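Local coordinates for protein glutathione S-transferase (Acinetobacter baumannii, PDB 4MP4) that probably catalyses the conjugation of glutathione to electrophilic substrates, as a member of the glutathione S-transferase family crystallised here in its apo form, at residues A[8-14]-A[35-41]; A[28-32]-A[87-91]; A[116-120]-A[131-135]; A[149-155]-A[185-191]. Numbering follows the deposited sequence.

Contact 1 of 4, residues A[8-14]-A[35-41]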
loop_
_atom_site.group_PDB
_atom_site.type_symbol
_atom_site.label_atom_id
_atom_site.label_comp_id
_atom_site.label_asym_id
_atom_site.label_seq_id
_atom_site.Cartn_x
_atom_site.Cartn_y
_atom_site.Cartn_z
ATOM N N PHE A 8 -9.790 21.261 6.619
ATOM C CA PHE A 8 -9.634 19.843 6.317
ATOM C C PHE A 8 -10.989 19.275 5.939
ATOM O O PHE A 8 -11.953 19.424 6.682
ATOM C CB PHE A 8 -9.133 19.084 7.544
ATOM C CG PHE A 8 -7.659 19.203 7.793
ATOM C CD1 PHE A 8 -6.753 18.454 7.051
ATOM C CD2 PHE A 8 -7.176 20.041 8.790
ATOM C CE1 PHE A 8 -5.381 18.553 7.288
ATOM C CE2 PHE A 8 -5.811 20.145 9.036
ATOM C CZ PHE A 8 -4.911 19.394 8.283
ATOM N N LYS A 9 -11.078 18.620 4.792
ATOM C CA LYS A 9 -12.318 17.935 4.440
ATOM C C LYS A 9 -12.071 16.484 4.003
ATOM O O LYS A 9 -11.165 16.224 3.218
ATOM C CB LYS A 9 -13.082 18.696 3.356
ATOM C CG LYS A 9 -14.457 18.115 3.100
ATOM C CD LYS A 9 -15.191 18.837 2.018
ATOM C CE LYS A 9 -16.509 19.355 2.523
ATOM N NZ LYS A 9 -16.283 20.407 3.547
ATOM N N LEU A 10 -12.886 15.560 4.514
ATOM C CA LEU A 10 -12.772 14.136 4.197
ATOM C C LEU A 10 -13.906 13.666 3.294
ATOM O O LEU A 10 -15.067 13.854 3.623
ATOM C CB LEU A 10 -12.753 13.294 5.486
ATOM C CG LEU A 10 -12.785 11.763 5.318
ATOM C CD1 LEU A 10 -11.559 11.233 4.547
ATOM C CD2 LEU A 10 -12.902 11.082 6.645
ATOM N N TYR A 11 -13.575 13.052 2.160
ATOM C CA TYR A 11 -14.611 12.523 1.268
ATOM C C TYR A 11 -14.736 11.007 1.405
ATOM O O TYR A 11 -13.770 10.269 1.219
ATOM C CB TYR A 11 -14.367 12.928 -0.194
ATOM C CG TYR A 11 -14.377 14.428 -0.412
ATOM C CD1 TYR A 11 -13.361 15.223 0.107
ATOM C CD2 TYR A 11 -15.403 15.055 -1.118
ATOM C CE1 TYR A 11 -13.361 16.584 -0.063
ATOM C CE2 TYR A 11 -15.412 16.420 -1.296
ATOM C CZ TYR A 11 -14.387 17.183 -0.766
ATOM O OH TYR A 11 -14.359 18.555 -0.935
ATOM N N THR A 12 -15.936 10.549 1.737
ATOM C CA THR A 12 -16.207 9.125 1.845
ATOM C C THR A 12 -17.207 8.664 0.782
ATOM O O THR A 12 -17.824 9.487 0.116
ATOM C CB THR A 12 -16.782 8.777 3.231
ATOM O OG1 THR A 12 -16.924 7.352 3.339
ATOM C CG2 THR A 12 -18.138 9.427 3.410
ATOM N N ASP A 13 -17.370 7.351 0.620
ATOM C CA ASP A 13 -18.448 6.843 -0.213
ATOM C C ASP A 13 -19.770 7.106 0.513
ATOM O O ASP A 13 -19.808 7.133 1.736
ATOM C CB ASP A 13 -18.282 5.352 -0.483
ATOM C CG ASP A 13 -18.279 4.518 0.790
ATOM O OD1 ASP A 13 -17.445 4.772 1.684
ATOM O OD2 ASP A 13 -19.111 3.597 0.890
ATOM N N SER A 14 -20.848 7.306 -0.237
ATOM C CA SER A 14 -22.117 7.729 0.346
ATOM C C SER A 14 -22.714 6.699 1.317
ATOM O O SER A 14 -23.525 7.039 2.173
ATOM C CB SER A 14 -23.126 8.030 -0.755
ATOM O OG SER A 14 -23.550 6.831 -1.385
ATOM N N PHE A 35 -12.272 18.783 11.187
ATOM C CA PHE A 35 -12.428 18.571 9.754
ATOM C C PHE A 35 -13.887 18.398 9.422
ATOM O O PHE A 35 -14.688 18.091 10.299
ATOM C CB PHE A 35 -11.654 17.324 9.299
ATOM C CG PHE A 35 -12.210 16.028 9.836
ATOM C CD1 PHE A 35 -11.870 15.584 11.093
ATOM C CD2 PHE A 35 -13.066 15.252 9.071
ATOM C CE1 PHE A 35 -12.378 14.383 11.585
ATOM C CE2 PHE A 35 -13.570 14.057 9.554
ATOM C CZ PHE A 35 -13.221 13.622 10.812
ATOM N N GLU A 36 -14.218 18.576 8.149
ATOM C CA GLU A 36 -15.580 18.411 7.657
ATOM C C GLU A 36 -15.634 17.160 6.801
ATOM O O GLU A 36 -14.650 16.800 6.139
ATOM C CB GLU A 36 -16.016 19.620 6.810
ATOM C CG GLU A 36 -15.846 20.989 7.493
ATOM C CD GLU A 36 -15.826 22.167 6.509
ATOM O OE1 GLU A 36 -15.559 21.956 5.306
ATOM O OE2 GLU A 36 -16.073 23.313 6.942
ATOM N N ILE A 37 -16.790 16.509 6.798
ATOM C CA ILE A 37 -16.983 15.284 6.042
ATOM C C ILE A 37 -17.984 15.488 4.900
ATOM O O ILE A 37 -18.960 16.222 5.040
ATOM C CB ILE A 37 -17.464 14.141 6.974
ATOM C CG1 ILE A 37 -17.351 12.781 6.285
ATOM C CG2 ILE A 37 -18.883 14.369 7.433
ATOM C CD1 ILE A 37 -16.597 11.761 7.113
ATOM N N ALA A 38 -17.747 14.838 3.769
ATOM C CA ALA A 38 -18.713 14.851 2.674
ATOM C C ALA A 38 -18.755 13.490 1.973
ATOM O O ALA A 38 -17.849 12.671 2.134
ATOM C CB ALA A 38 -18.388 15.968 1.680
ATOM N N ALA A 39 -19.793 13.258 1.177
ATOM C CA ALA A 39 -19.967 11.964 0.519
ATOM C C ALA A 39 -20.061 12.049 -1.004
ATOM O O ALA A 39 -20.627 12.996 -1.550
ATOM C CB ALA A 39 -21.191 11.251 1.073
ATOM N N ILE A 40 -19.511 11.027 -1.658
ATOM C CA ILE A 40 -19.604 10.817 -3.102
ATOM C C ILE A 40 -20.187 9.438 -3.459
ATOM O O ILE A 40 -19.842 8.432 -2.838
ATOM C CB ILE A 40 -18.231 10.912 -3.729
ATOM C CG1 ILE A 40 -17.601 12.256 -3.376
ATOM C CG2 ILE A 40 -18.335 10.732 -5.224
ATOM C CD1 ILE A 40 -16.111 12.255 -3.500
ATOM N N ASP A 41 -21.086 9.394 -4.443
ATOM C CA ASP A 41 -21.632 8.131 -4.935
ATOM C C ASP A 41 -20.749 7.561 -6.019
ATOM O O ASP A 41 -19.923 8.274 -6.600
ATOM C CB ASP A 41 -23.036 8.300 -5.493
ATOM C CG ASP A 41 -24.072 8.419 -4.417
ATOM O OD1 ASP A 41 -23.869 9.239 -3.501
ATOM O OD2 ASP A 41 -25.083 7.690 -4.485
#
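Strands 8-13 and 36-40 are the two parallel strands of a beta-alpha-beta unit, joined through helix 19-30, in the thioredoxin-like N-terminal domain of the glutathione transferase fold. Their short axes approach to 4.5 Å with a signed crossing angle of -34°. The backbone ladder runs without a gap: E36 N donates to F8 O (2.8 Å), L10 N to E36 O (2.7 Å), A38 N to L10 O (2.9 Å), T12 N to A38 O (2.9 Å) and I40 N to T12 O (2.9 Å), each with an N-H...O angle of 163-169°. At the end of the ladder S14 N reaches I40 O at 3.0 Å but at only 130°, a weak bond. The amides of K9 and Y11 lie on the other edge of strand 8-13, whose backbone pairs with E65 and V63. On the face bearing K9, Y11 and A38, K9 NZ forms a salt bridge with E36 OE1 at 2.5 Å. Y11 CD2 packs against I40 CD1 at 3.7 Å, and Y11 OH has a weak bond to E65. The opposite face, bearing L10, I37, T12 and A39, is largely apolar: L10 meets F35 and I37 beside helix 19-30, and helix 199-215 touches T12, I37 and A39. D13 turns away from the pair, its carboxylate accepting from the amides of L17 and S18. Among the apolar contacts, L10 CD2 lies 3.8 Å from I37 CD1.

Contact 2 of 4, residues A[28-32]-A[87-91]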
loop_
_atom_site.group_PDB
_atom_site.type_symbol
_atom_site.label_atom_id
_atom_site.label_comp_id
_atom_site.label_asym_id
_atom_site.label_seq_id
_atom_site.Cartn_x
_atom_site.Cartn_y
_atom_site.Cartn_z
ATOM N N LEU A 28 -7.997 11.136 12.021
ATOM C CA LEU A 28 -8.281 12.542 12.292
ATOM C C LEU A 28 -8.809 12.746 13.713
ATOM O O LEU A 28 -8.310 13.594 14.436
ATOM C CB LEU A 28 -9.264 13.100 11.263
ATOM C CG LEU A 28 -8.741 13.219 9.823
ATOM C CD1 LEU A 28 -9.899 13.244 8.810
ATOM C CD2 LEU A 28 -7.892 14.477 9.691
ATOM N N HIS A 29 -9.798 11.951 14.114
ATOM C CA HIS A 29 -10.365 12.063 15.452
ATOM C C HIS A 29 -9.376 11.784 16.580
ATOM O O HIS A 29 -9.365 12.487 17.579
ATOM C CB HIS A 29 -11.616 11.189 15.595
ATOM C CG HIS A 29 -12.859 11.850 15.097
ATOM N ND1 HIS A 29 -13.539 12.797 15.828
ATOM C CD2 HIS A 29 -13.531 11.722 13.928
ATOM C CE1 HIS A 29 -14.581 13.221 15.136
ATOM N NE2 HIS A 29 -14.601 12.579 13.980
ATOM N N GLU A 30 -8.552 10.758 16.426
ATOM C CA GLU A 30 -7.489 10.494 17.397
ATOM C C GLU A 30 -6.496 11.671 17.523
ATOM O O GLU A 30 -6.095 12.040 18.625
ATOM C CB GLU A 30 -6.757 9.207 17.031
ATOM C CG GLU A 30 -7.613 7.937 17.157
ATOM C CD GLU A 30 -7.698 7.426 18.584
ATOM O OE1 GLU A 30 -8.671 6.708 18.910
ATOM O OE2 GLU A 30 -6.787 7.742 19.386
ATOM N N LYS A 31 -6.114 12.269 16.398
ATOM C CA LYS A 31 -5.184 13.393 16.413
ATOM C C LYS A 31 -5.873 14.700 16.800
ATOM O O LYS A 31 -5.240 15.755 16.874
ATOM C CB LYS A 31 -4.509 13.549 15.048
ATOM C CG LYS A 31 -3.534 12.427 14.701
ATOM C CD LYS A 31 -2.955 12.615 13.306
ATOM C CE LYS A 31 -1.787 13.576 13.316
ATOM N NZ LYS A 31 -0.755 13.020 14.229
ATOM N N GLN A 32 -7.175 14.619 17.036
ATOM C CA GLN A 32 -7.989 15.796 17.319
ATOM C C GLN A 32 -7.771 16.918 16.312
ATOM O O GLN A 32 -7.556 18.065 16.681
ATOM C CB GLN A 32 -7.778 16.280 18.750
ATOM C CG GLN A 32 -8.209 15.250 19.779
ATOM C CD GLN A 32 -8.207 15.789 21.195
ATOM O OE1 GLN A 32 -7.151 16.052 21.768
ATOM N NE2 GLN A 32 -9.393 15.963 21.765
ATOM N N ASP A 87 3.445 15.388 17.002
ATOM C CA ASP A 87 3.446 15.131 18.429
ATOM C C ASP A 87 2.155 14.482 18.916
ATOM O O ASP A 87 1.908 14.382 20.118
ATOM C CB ASP A 87 3.835 16.390 19.207
ATOM C CG ASP A 87 5.182 16.950 18.755
ATOM O OD1 ASP A 87 6.201 16.228 18.876
ATOM O OD2 ASP A 87 5.216 18.100 18.268
ATOM N N THR A 88 1.349 14.029 17.961
ATOM C CA THR A 88 0.211 13.171 18.254
ATOM C C THR A 88 0.268 11.965 17.334
ATOM O O THR A 88 -0.599 11.766 16.479
ATOM C CB THR A 88 -1.123 13.891 18.059
ATOM O OG1 THR A 88 -1.182 14.436 16.733
ATOM C CG2 THR A 88 -1.267 14.998 19.090
ATOM N N ALA A 89 1.307 11.162 17.523
ATOM C CA ALA A 89 1.569 10.044 16.644
ATOM C C ALA A 89 0.473 8.990 16.782
ATOM O O ALA A 89 -0.029 8.736 17.878
ATOM C CB ALA A 89 2.943 9.451 16.942
ATOM N N ILE A 90 0.096 8.392 15.658
ATOM C CA ILE A 90 -0.855 7.284 15.666
ATOM C C ILE A 90 -0.170 6.026 15.136
ATOM O O ILE A 90 -0.827 5.081 14.733
ATOM C CB ILE A 90 -2.133 7.605 14.868
ATOM C CG1 ILE A 90 -1.806 7.894 13.409
ATOM C CG2 ILE A 90 -2.869 8.804 15.478
ATOM C CD1 ILE A 90 -3.009 8.321 12.609
ATOM N N TYR A 91 1.163 6.060 15.142
ATOM C CA TYR A 91 2.032 4.906 14.938
ATOM C C TYR A 91 2.963 4.827 16.149
ATOM O O TYR A 91 3.189 5.829 16.812
ATOM C CB TYR A 91 2.864 5.064 13.658
ATOM C CG TYR A 91 2.047 4.960 12.404
ATOM C CD1 TYR A 91 1.617 3.723 11.930
ATOM C CD2 TYR A 91 1.673 6.093 11.704
ATOM C CE1 TYR A 91 0.852 3.621 10.788
ATOM C CE2 TYR A 91 0.905 5.995 10.552
ATOM C CZ TYR A 91 0.503 4.753 10.102
ATOM O OH TYR A 91 -0.258 4.653 8.971
#
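The C-terminal end of helix 19-30 closes in a Schellman motif, with Q32 at positive phi (49°), and its last turn packs against the loop that leads from helix 74-84 toward helix 95-110, the linker between the thioredoxin-like and all-helical domains of the glutathione transferase fold. The meeting is small, 216 Å² in all, and K31 supplies 87 Å² of it. Along the loop, T88 is the first residue to engage. Its CA-to-CB bond points toward the helix end, and both its hydroxyl and its carbonyl accept from the K31 ammonium, K31 NZ to T88 OG1 at 2.9 Å and K31 NZ to T88 O at 2.6 Å. The same ammonium forms a salt bridge with E82 and donates to the Y85 carbonyl, so it ties the helix end to both helix 74-84 and the chain that follows it. A89 turns its CB away. I90 then directs its side chain back to the helix, while its amide is taken by E82. E30 contributes here through its aliphatic part, since its carboxylate pairs with R198 and S200. The apolar floor of the contact is I90 CG2, 4.2 Å from E30 CB and 3.8 Å from K31 CG.

Contact 3 of 4, residues A[116-120]-A[131-135]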
loop_
_atom_site.group_PDB
_atom_site.type_symbol
_atom_site.label_atom_id
_atom_site.label_comp_id
_atom_site.label_asym_id
_atom_site.label_seq_id
_atom_site.Cartn_x
_atom_site.Cartn_y
_atom_site.Cartn_z
ATOM N N ARG A 116 -11.046 -10.088 1.595
ATOM C CA ARG A 116 -11.687 -8.809 1.292
ATOM C C ARG A 116 -12.780 -8.970 0.236
ATOM O O ARG A 116 -13.848 -8.383 0.344
ATOM C CB ARG A 116 -10.653 -7.769 0.860
ATOM C CG ARG A 116 -9.777 -7.287 2.011
ATOM C CD ARG A 116 -8.795 -6.202 1.577
ATOM N NE ARG A 116 -7.674 -6.747 0.817
ATOM C CZ ARG A 116 -7.307 -6.326 -0.394
ATOM N NH1 ARG A 116 -6.278 -6.894 -1.001
ATOM N NH2 ARG A 116 -7.960 -5.338 -0.999
ATOM N N THR A 117 -12.515 -9.788 -0.772
ATOM C CA THR A 117 -13.482 -10.023 -1.836
ATOM C C THR A 117 -14.715 -10.796 -1.339
ATOM O O THR A 117 -15.834 -10.455 -1.683
ATOM C CB THR A 117 -12.835 -10.802 -2.995
ATOM O OG1 THR A 117 -11.740 -10.052 -3.517
ATOM C CG2 THR A 117 -13.823 -11.045 -4.099
ATOM N N GLU A 118 -14.500 -11.821 -0.520
ATOM C CA GLU A 118 -15.573 -12.736 -0.133
ATOM C C GLU A 118 -16.296 -12.266 1.122
ATOM O O GLU A 118 -17.351 -12.793 1.481
ATOM C CB GLU A 118 -15.017 -14.167 0.060
ATOM C CG GLU A 118 -14.494 -14.808 -1.252
ATOM C CD GLU A 118 -13.781 -16.151 -1.062
ATOM O OE1 GLU A 118 -14.204 -16.968 -0.219
ATOM O OE2 GLU A 118 -12.783 -16.390 -1.772
ATOM N N ARG A 119 -15.704 -11.294 1.810
ATOM C CA ARG A 119 -16.319 -10.729 2.999
ATOM C C ARG A 119 -16.178 -9.220 2.958
ATOM O O ARG A 119 -15.395 -8.642 3.721
ATOM C CB ARG A 119 -15.674 -11.288 4.274
ATOM C CG ARG A 119 -15.842 -12.801 4.480
ATOM C CD ARG A 119 -17.284 -13.145 4.851
ATOM N NE ARG A 119 -17.472 -14.550 5.192
ATOM C CZ ARG A 119 -17.962 -15.466 4.358
ATOM N NH1 ARG A 119 -18.306 -15.129 3.118
ATOM N NH2 ARG A 119 -18.105 -16.722 4.765
ATOM N N PRO A 120 -16.935 -8.568 2.054
ATOM C CA PRO A 120 -16.839 -7.107 1.921
ATOM C C PRO A 120 -17.414 -6.440 3.165
ATOM O O PRO A 120 -18.089 -7.125 3.943
ATOM C CB PRO A 120 -17.683 -6.808 0.672
ATOM C CG PRO A 120 -18.654 -7.946 0.594
ATOM C CD PRO A 120 -17.917 -9.157 1.125
ATOM N N THR A 131 -22.709 -17.525 1.564
ATOM C CA THR A 131 -21.620 -18.254 0.938
ATOM C C THR A 131 -20.457 -18.541 1.881
ATOM O O THR A 131 -19.958 -17.641 2.554
ATOM C CB THR A 131 -21.128 -17.461 -0.256
ATOM O OG1 THR A 131 -22.269 -16.972 -0.968
ATOM C CG2 THR A 131 -20.275 -18.322 -1.172
ATOM N N PRO A 132 -20.033 -19.813 1.944
ATOM C CA PRO A 132 -18.868 -20.216 2.740
ATOM C C PRO A 132 -17.594 -19.677 2.117
ATOM O O PRO A 132 -17.585 -19.347 0.921
ATOM C CB PRO A 132 -18.870 -21.743 2.619
ATOM C CG PRO A 132 -20.240 -22.110 2.156
ATOM C CD PRO A 132 -20.691 -20.967 1.308
ATOM N N LEU A 133 -16.530 -19.588 2.911
ATOM C CA LEU A 133 -15.242 -19.184 2.370
ATOM C C LEU A 133 -14.754 -20.208 1.359
ATOM O O LEU A 133 -14.754 -21.417 1.626
ATOM C CB LEU A 133 -14.204 -19.024 3.486
ATOM C CG LEU A 133 -14.430 -17.801 4.375
ATOM C CD1 LEU A 133 -13.567 -17.887 5.594
ATOM C CD2 LEU A 133 -14.127 -16.551 3.592
ATOM N N SER A 134 -14.345 -19.713 0.199
ATOM C CA SER A 134 -13.652 -20.521 -0.781
ATOM C C SER A 134 -12.316 -20.988 -0.209
ATOM O O SER A 134 -11.896 -20.552 0.861
ATOM C CB SER A 134 -13.362 -19.693 -2.023
ATOM O OG SER A 134 -12.168 -18.951 -1.835
ATOM N N GLU A 135 -11.638 -21.858 -0.948
ATOM C CA GLU A 135 -10.378 -22.407 -0.485
ATOM C C GLU A 135 -9.330 -21.317 -0.281
ATOM O O GLU A 135 -8.641 -21.305 0.731
ATOM C CB GLU A 135 -9.877 -23.501 -1.430
ATOM C CG GLU A 135 -9.481 -24.788 -0.701
ATOM C CD GLU A 135 -10.606 -25.364 0.168
ATOM O OE1 GLU A 135 -11.693 -25.665 -0.374
ATOM O OE2 GLU A 135 -10.402 -25.519 1.395
HETATM O O HOH W 1 -16.753 -16.999 -0.573
#
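In the all-helical C-terminal domain of the glutathione transferase fold, the end of helix 113-118 receives the N-cap turn of helix 135-151. S134 is the N-cap residue; with chi1 at 84° (p), its hydroxyl oxygen caps the amide of G137 and itself donates to E118 OE2 (S134 OG to OE2, 2.6 Å). E118, extended in an m,t conformation, points its CA-to-CB bond toward the turn, so its other oxygen can accept from the backbone: S134 N to E118 OE1 is 2.8 Å at 159°. A water donates to both E118 OE1 (2.6 Å) and P132 O (2.9 Å). R119 folds at chi1 and chi2 (both m) before extending at chi3 (t), which brings its guanidinium to the carbonyl of T131, while its NE pairs with D182. NH1 also donates to E118 O at 3.0 Å. L133 CG sits over one guanidinium face, 3.8 Å from R119 NH2. Near the guanidinium plane, T131 O accepts from R119 NH1 at 3.1 Å and from R119 NH2 at 3.0 Å.

Contact 4 of 4, residues A[149-155]-A[185-191]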
loop_
_atom_site.group_PDB
_atom_site.type_symbol
_atom_site.label_atom_id
_atom_site.label_comp_id
_atom_site.label_asym_id
_atom_site.label_seq_id
_atom_site.Cartn_x
_atom_site.Cartn_y
_atom_site.Cartn_z
ATOM N N GLU A 149 -2.407 -13.520 15.943
ATOM C CA GLU A 149 -2.105 -14.221 17.193
ATOM C C GLU A 149 -0.619 -14.126 17.574
ATOM O O GLU A 149 -0.281 -14.029 18.751
ATOM C CB GLU A 149 -2.606 -15.665 17.167
ATOM C CG GLU A 149 -3.659 -15.943 18.239
ATOM C CD GLU A 149 -4.866 -16.705 17.704
ATOM O OE1 GLU A 149 -5.895 -16.762 18.416
ATOM O OE2 GLU A 149 -4.787 -17.245 16.575
ATOM N N LYS A 150 0.257 -14.119 16.576
ATOM C CA LYS A 150 1.677 -13.894 16.809
ATOM C C LYS A 150 1.967 -12.493 17.369
ATOM O O LYS A 150 2.656 -12.341 18.381
ATOM C CB LYS A 150 2.462 -14.109 15.517
ATOM C CG LYS A 150 3.951 -13.839 15.660
ATOM C CD LYS A 150 4.559 -14.626 16.822
ATOM C CE LYS A 150 6.052 -14.358 16.942
ATOM N NZ LYS A 150 6.349 -12.902 16.804
ATOM N N LEU A 151 1.434 -11.473 16.709
ATOM C CA LEU A 151 1.629 -10.096 17.142
ATOM C C LEU A 151 0.888 -9.764 18.438
ATOM O O LEU A 151 1.214 -8.793 19.109
ATOM C CB LEU A 151 1.199 -9.128 16.042
ATOM C CG LEU A 151 2.044 -9.032 14.768
ATOM C CD1 LEU A 151 1.359 -8.108 13.787
ATOM C CD2 LEU A 151 3.457 -8.544 15.065
ATOM N N LEU A 152 -0.113 -10.561 18.791
ATOM C CA LEU A 152 -0.873 -10.292 20.013
ATOM C C LEU A 152 -0.636 -11.322 21.119
ATOM O O LEU A 152 -1.487 -11.518 21.994
ATOM C CB LEU A 152 -2.372 -10.205 19.711
ATOM C CG LEU A 152 -2.840 -8.973 18.946
ATOM C CD1 LEU A 152 -4.308 -9.151 18.596
ATOM C CD2 LEU A 152 -2.602 -7.683 19.762
ATOM N N ALA A 153 0.513 -11.982 21.083
ATOM C CA ALA A 153 0.832 -12.962 22.115
ATOM C C ALA A 153 1.013 -12.288 23.488
ATOM O O ALA A 153 1.192 -11.070 23.576
ATOM C CB ALA A 153 2.063 -13.782 21.718
ATOM N N SER A 154 0.951 -13.096 24.547
ATOM C CA SER A 154 0.998 -12.621 25.937
ATOM C C SER A 154 -0.204 -11.742 26.279
ATOM O O SER A 154 -0.085 -10.800 27.073
ATOM C CB SER A 154 2.307 -11.878 26.252
ATOM O OG SER A 154 3.451 -12.668 25.964
ATOM N N ASP A 155 -1.352 -12.055 25.676
ATOM C CA ASP A 155 -2.603 -11.344 25.954
ATOM C C ASP A 155 -2.472 -9.816 25.918
ATOM O O ASP A 155 -2.912 -9.112 26.836
ATOM C CB ASP A 155 -3.204 -11.804 27.287
ATOM C CG ASP A 155 -4.164 -12.976 27.122
ATOM O OD1 ASP A 155 -4.869 -13.028 26.091
ATOM O OD2 ASP A 155 -4.216 -13.841 28.022
ATOM N N SER A 185 -11.151 -17.294 16.760
ATOM C CA SER A 185 -10.763 -17.647 18.125
ATOM C C SER A 185 -11.320 -16.648 19.149
ATOM O O SER A 185 -11.471 -15.465 18.848
ATOM C CB SER A 185 -9.241 -17.713 18.236
ATOM O OG SER A 185 -8.712 -16.418 18.457
ATOM N N GLU A 186 -11.635 -17.137 20.347
ATOM C CA GLU A 186 -12.113 -16.293 21.440
ATOM C C GLU A 186 -11.183 -15.116 21.728
ATOM O O GLU A 186 -11.633 -13.998 21.987
ATOM C CB GLU A 186 -12.319 -17.112 22.719
ATOM C CG GLU A 186 -13.572 -17.993 22.717
ATOM C CD GLU A 186 -14.865 -17.197 22.520
ATOM O OE1 GLU A 186 -14.941 -16.050 23.023
ATOM O OE2 GLU A 186 -15.795 -17.716 21.852
ATOM N N ARG A 187 -9.885 -15.375 21.672
ATOM C CA ARG A 187 -8.879 -14.359 21.973
ATOM C C ARG A 187 -8.953 -13.195 20.985
ATOM O O ARG A 187 -8.816 -12.033 21.376
ATOM C CB ARG A 187 -7.482 -14.989 21.977
ATOM C CG ARG A 187 -6.351 -14.023 21.736
ATOM C CD ARG A 187 -5.951 -13.362 23.010
ATOM N NE ARG A 187 -4.936 -12.337 22.792
ATOM C CZ ARG A 187 -5.203 -11.044 22.659
ATOM N NH1 ARG A 187 -6.462 -10.616 22.713
ATOM N NH2 ARG A 187 -4.213 -10.178 22.475
ATOM N N LEU A 188 -9.194 -13.512 19.713
ATOM C CA LEU A 188 -9.263 -12.497 18.666
ATOM C C LEU A 188 -10.597 -11.753 18.618
ATOM O O LEU A 188 -10.641 -10.599 18.192
ATOM C CB LEU A 188 -8.929 -13.090 17.299
ATOM C CG LEU A 188 -7.478 -13.549 17.175
ATOM C CD1 LEU A 188 -7.241 -14.239 15.846
ATOM C CD2 LEU A 188 -6.536 -12.353 17.365
ATOM N N LYS A 189 -11.677 -12.399 19.052
ATOM C CA LYS A 189 -12.956 -11.697 19.182
ATOM C C LYS A 189 -12.849 -10.645 20.278
ATOM O O LYS A 189 -13.231 -9.490 20.086
ATOM C CB LYS A 189 -14.095 -12.659 19.502
ATOM C CG LYS A 189 -14.558 -13.472 18.302
ATOM C CD LYS A 189 -15.667 -14.421 18.692
ATOM C CE LYS A 189 -16.027 -15.372 17.572
ATOM N NZ LYS A 189 -17.032 -16.373 18.044
ATOM N N ASN A 190 -12.315 -11.046 21.423
ATOM C CA ASN A 190 -12.083 -10.116 22.522
ATOM C C ASN A 190 -11.271 -8.892 22.088
ATOM O O ASN A 190 -11.655 -7.763 22.386
ATOM C CB ASN A 190 -11.412 -10.822 23.708
ATOM C CG ASN A 190 -12.358 -11.763 24.435
ATOM O OD1 ASN A 190 -13.582 -11.581 24.419
ATOM N ND2 ASN A 190 -11.794 -12.779 25.084
ATOM N N TYR A 191 -10.164 -9.129 21.374
ATOM C CA TYR A 191 -9.346 -8.049 20.828
ATOM C C TYR A 191 -10.152 -7.147 19.908
ATOM O O TYR A 191 -10.160 -5.928 20.060
ATOM C CB TYR A 191 -8.154 -8.599 20.035
ATOM C CG TYR A 191 -7.402 -7.513 19.282
ATOM C CD1 TYR A 191 -6.584 -6.612 19.958
ATOM C CD2 TYR A 191 -7.513 -7.390 17.902
ATOM C CE1 TYR A 191 -5.904 -5.619 19.286
ATOM C CE2 TYR A 191 -6.829 -6.408 17.213
ATOM C CZ TYR A 191 -6.028 -5.512 17.910
ATOM O OH TYR A 191 -5.350 -4.510 17.241
HETATM O O HOH W 2 -2.521 -13.888 21.052
#
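Helix 135-151 ends in this contact, L152 being the first residue to leave helical phi/psi (-111/25), and the chain then passes through positive phi at S154 (64°) and D155 (48°). Opposite it, helix 186-196 starts at the N-cap S185, whose OG accepts from L188 N at 3.2 Å. The nearest CA pairs are E149-L188 at 7.5 Å and D155-R187 at 8.0 Å. S185 OG also donates to E149 OE1 (2.8 Å), so the cap hydroxyl serves both helices. L152 points into the interface: its CD1 lies 3.6 Å from the Y191 ring centroid, 12° off the normal, a CH-pi contact, and 4.1 Å from L188 CD2. Y191 OH bonds to D167 in helix 165-178. R187 NH2 donates to L152 O (3.1 Å, 165°), which also takes a weak bond from a water held by E149 O. D155 OD1 is 3.4 Å from R187 NE but well out of the guanidinium plane. The chemistry thus implies that R187 satisfies a carbonyl at the helix end by a directed bond, whereas its pairing with D155 rests on charge alone.

Overall arrangement
Contacts 1 and 2 share the N-terminal domain and interlock along the chain, because helix 19-30 links the strands of contact 1 and ends in contact 2. Their centres are 19 Å apart, yet they touch: F35 CE1 lies 3.4 Å from L28 CB, and F35 CZ 3.6 Å from H29 NE2. Contacts 3 and 4 belong to the helical domain, where helix 135-151 starts at one and ends at the other, with centres 22 Å and nearest atoms about 11 Å apart. Contacts 1 and 4 lie on opposite sides of the chain's centre, 33 Å between centres. The structure is an apo form, so no ligand marks the glutathione site, which in this family lies chiefly in the thioredoxin-like domain.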